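Local structure of second substrate binding domain of putative amino acid ABC transporter (Streptococcus pneumoniae, 4OEN) at residues K4-S9 against Q62-I67. The protein probably binds an amino acid outside the cell and delivers it to the membrane components of an ABC importer. Sequence-based numbering, arbitrary orientation.
Sequences KYIIAS and QADGII
Ile7 pairs with Gly65 and Ala8 with Ile66 in a short parallel ladder of the periplasmic binding protein type II fold, where strand 5-8 lies between strands 44-47 and 65-66, and helix 51-60 leads into the latter. The ladder illustrates how a side chain can take over where backbone pairing stops. In its regular part, Ala8 N bonds to Gly65 O at 2.9 Å, and Ala8 O accepts from Ile67 N at 3.2 Å. One step earlier, Ile6 O is gripped by two amides, Asp64 N at 2.8 Å and the longer Gly65 N. Ile6 N is instead satisfied by the carboxylate of Asp64: OD2 receives it through its anti lone pair at 2.7 Å, carried there by a CG that lies anti to the carbonyl carbon, beside its own backbone N (chi1 -59°). Asp64 CB lies at the edge of the Tyr5 ring, whose plane stands at 89° to the carboxylate; Tyr5 OH bonds to Glu196. Ala63 CB meets Ile6 CG2 and Ala8 CB, both at 4.0 Å, on the side covered by helix 51-60. Beyond the ladder, Ser9 swings OG anti to its backbone N (chi1 -171°) and donates it to Ile67 O, in the carbonyl plane, at 2.6 Å.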
loop_
_atom_site.group_PDB
_atom_site.type_symbol
_atom_site.label_atom_id
_atom_site.label_comp_id
_atom_site.label_asym_id
_atom_site.label_seq_id
_atom_site.Cartn_x
_atom_site.Cartn_y
_atom_site.Cartn_z
ATOM N N LYS A 4 22.127 -13.345 -4.851
ATOM C CA LYS A 4 22.241 -13.641 -6.277
ATOM C C LYS A 4 21.397 -12.672 -7.116
ATOM O O LYS A 4 21.948 -11.948 -7.944
ATOM C CB LYS A 4 21.845 -15.086 -6.564
ATOM C CG LYS A 4 21.653 -15.391 -8.043
ATOM C CD LYS A 4 20.902 -16.694 -8.253
ATOM C CE LYS A 4 19.925 -16.956 -7.124
ATOM N NZ LYS A 4 19.580 -18.386 -6.998
ATOM N N TYR A 5 20.075 -12.649 -6.910
ATOM C CA TYR A 5 19.267 -11.574 -7.482
ATOM C C TYR A 5 19.268 -10.398 -6.527
ATOM O O TYR A 5 19.019 -10.567 -5.336
ATOM C CB TYR A 5 17.818 -11.989 -7.730
ATOM C CG TYR A 5 17.606 -12.985 -8.839
ATOM C CD1 TYR A 5 17.698 -12.605 -10.171
ATOM C CD2 TYR A 5 17.291 -14.306 -8.548
ATOM C CE1 TYR A 5 17.492 -13.520 -11.187
ATOM C CE2 TYR A 5 17.088 -15.228 -9.550
ATOM C CZ TYR A 5 17.190 -14.832 -10.866
ATOM O OH TYR A 5 16.985 -15.757 -11.856
ATOM N N ILE A 6 19.526 -9.209 -7.047
ATOM C CA ILE A 6 19.505 -8.010 -6.224
ATOM C C ILE A 6 18.133 -7.369 -6.283
ATOM O O ILE A 6 17.642 -7.057 -7.363
ATOM C CB ILE A 6 20.577 -7.005 -6.675
ATOM C CG1 ILE A 6 21.965 -7.633 -6.551
ATOM C CG2 ILE A 6 20.499 -5.735 -5.852
ATOM C CD1 ILE A 6 23.077 -6.719 -6.992
ATOM N N ILE A 7 17.509 -7.193 -5.120
ATOM C CA ILE A 7 16.168 -6.629 -5.040
ATOM C C ILE A 7 16.226 -5.289 -4.344
ATOM O O ILE A 7 16.633 -5.204 -3.199
ATOM C CB ILE A 7 15.182 -7.536 -4.265
ATOM C CG1 ILE A 7 15.220 -8.966 -4.814
ATOM C CG2 ILE A 7 13.765 -6.946 -4.320
ATOM C CD1 ILE A 7 14.843 -9.067 -6.280
ATOM N N ALA A 8 15.826 -4.241 -5.047
ATOM C CA ALA A 8 15.901 -2.902 -4.492
ATOM C C ALA A 8 14.535 -2.439 -4.009
ATOM O O ALA A 8 13.506 -2.778 -4.604
ATOM C CB ALA A 8 16.464 -1.945 -5.531
ATOM N N SER A 9 14.526 -1.663 -2.928
ATOM C CA SER A 9 13.278 -1.232 -2.335
ATOM C C SER A 9 13.374 0.174 -1.753
ATOM O O SER A 9 14.427 0.824 -1.795
ATOM C CB SER A 9 12.855 -2.237 -1.249
ATOM O OG SER A 9 11.552 -1.960 -0.782
ATOM N N GLN A 62 21.661 -2.584 -12.514
ATOM C CA GLN A 62 22.457 -2.851 -11.324
ATOM C C GLN A 62 21.644 -3.521 -10.229
ATOM O O GLN A 62 22.204 -4.088 -9.292
ATOM C CB GLN A 62 23.095 -1.565 -10.804
ATOM C CG GLN A 62 24.335 -1.167 -11.592
ATOM C CD GLN A 62 25.334 -2.307 -11.723
ATOM O OE1 GLN A 62 25.692 -2.710 -12.830
ATOM N NE2 GLN A 62 25.791 -2.827 -10.590
ATOM N N ALA A 63 20.321 -3.452 -10.344
ATOM C CA ALA A 63 19.449 -4.275 -9.521
ATOM C C ALA A 63 18.547 -5.066 -10.445
ATOM O O ALA A 63 18.242 -4.627 -11.554
ATOM C CB ALA A 63 18.636 -3.430 -8.559
ATOM N N ASP A 64 18.131 -6.238 -9.996
ATOM C CA ASP A 64 17.344 -7.113 -10.845
ATOM C C ASP A 64 15.847 -6.869 -10.725
ATOM O O ASP A 64 15.119 -6.992 -11.710
ATOM C CB ASP A 64 17.684 -8.564 -10.535
ATOM C CG ASP A 64 19.156 -8.859 -10.754
ATOM O OD1 ASP A 64 19.602 -8.804 -11.919
ATOM O OD2 ASP A 64 19.875 -9.127 -9.768
ATOM N N GLY A 65 15.382 -6.514 -9.536
ATOM C CA GLY A 65 13.959 -6.324 -9.338
ATOM C C GLY A 65 13.703 -5.255 -8.312
ATOM O O GLY A 65 14.614 -4.872 -7.577
ATOM N N ILE A 66 12.479 -4.745 -8.311
ATOM C CA ILE A 66 12.041 -3.779 -7.308
ATOM C C ILE A 66 10.736 -4.219 -6.657
ATOM O O ILE A 66 9.820 -4.698 -7.325
ATOM C CB ILE A 66 11.889 -2.363 -7.917
ATOM C CG1 ILE A 66 11.347 -1.384 -6.874
ATOM C CG2 ILE A 66 11.005 -2.371 -9.164
ATOM C CD1 ILE A 66 11.311 0.068 -7.357
ATOM N N ILE A 67 10.687 -4.109 -5.332
ATOM C CA ILE A 67 9.439 -4.332 -4.604
ATOM C C ILE A 67 9.379 -3.220 -3.571
ATOM O O ILE A 67 10.323 -3.025 -2.808
ATOM C CB ILE A 67 9.362 -5.760 -3.975
ATOM C CG1 ILE A 67 7.918 -6.073 -3.566
ATOM C CG2 ILE A 67 10.394 -5.972 -2.832
ATOM C CD1 ILE A 67 7.733 -7.509 -2.999
#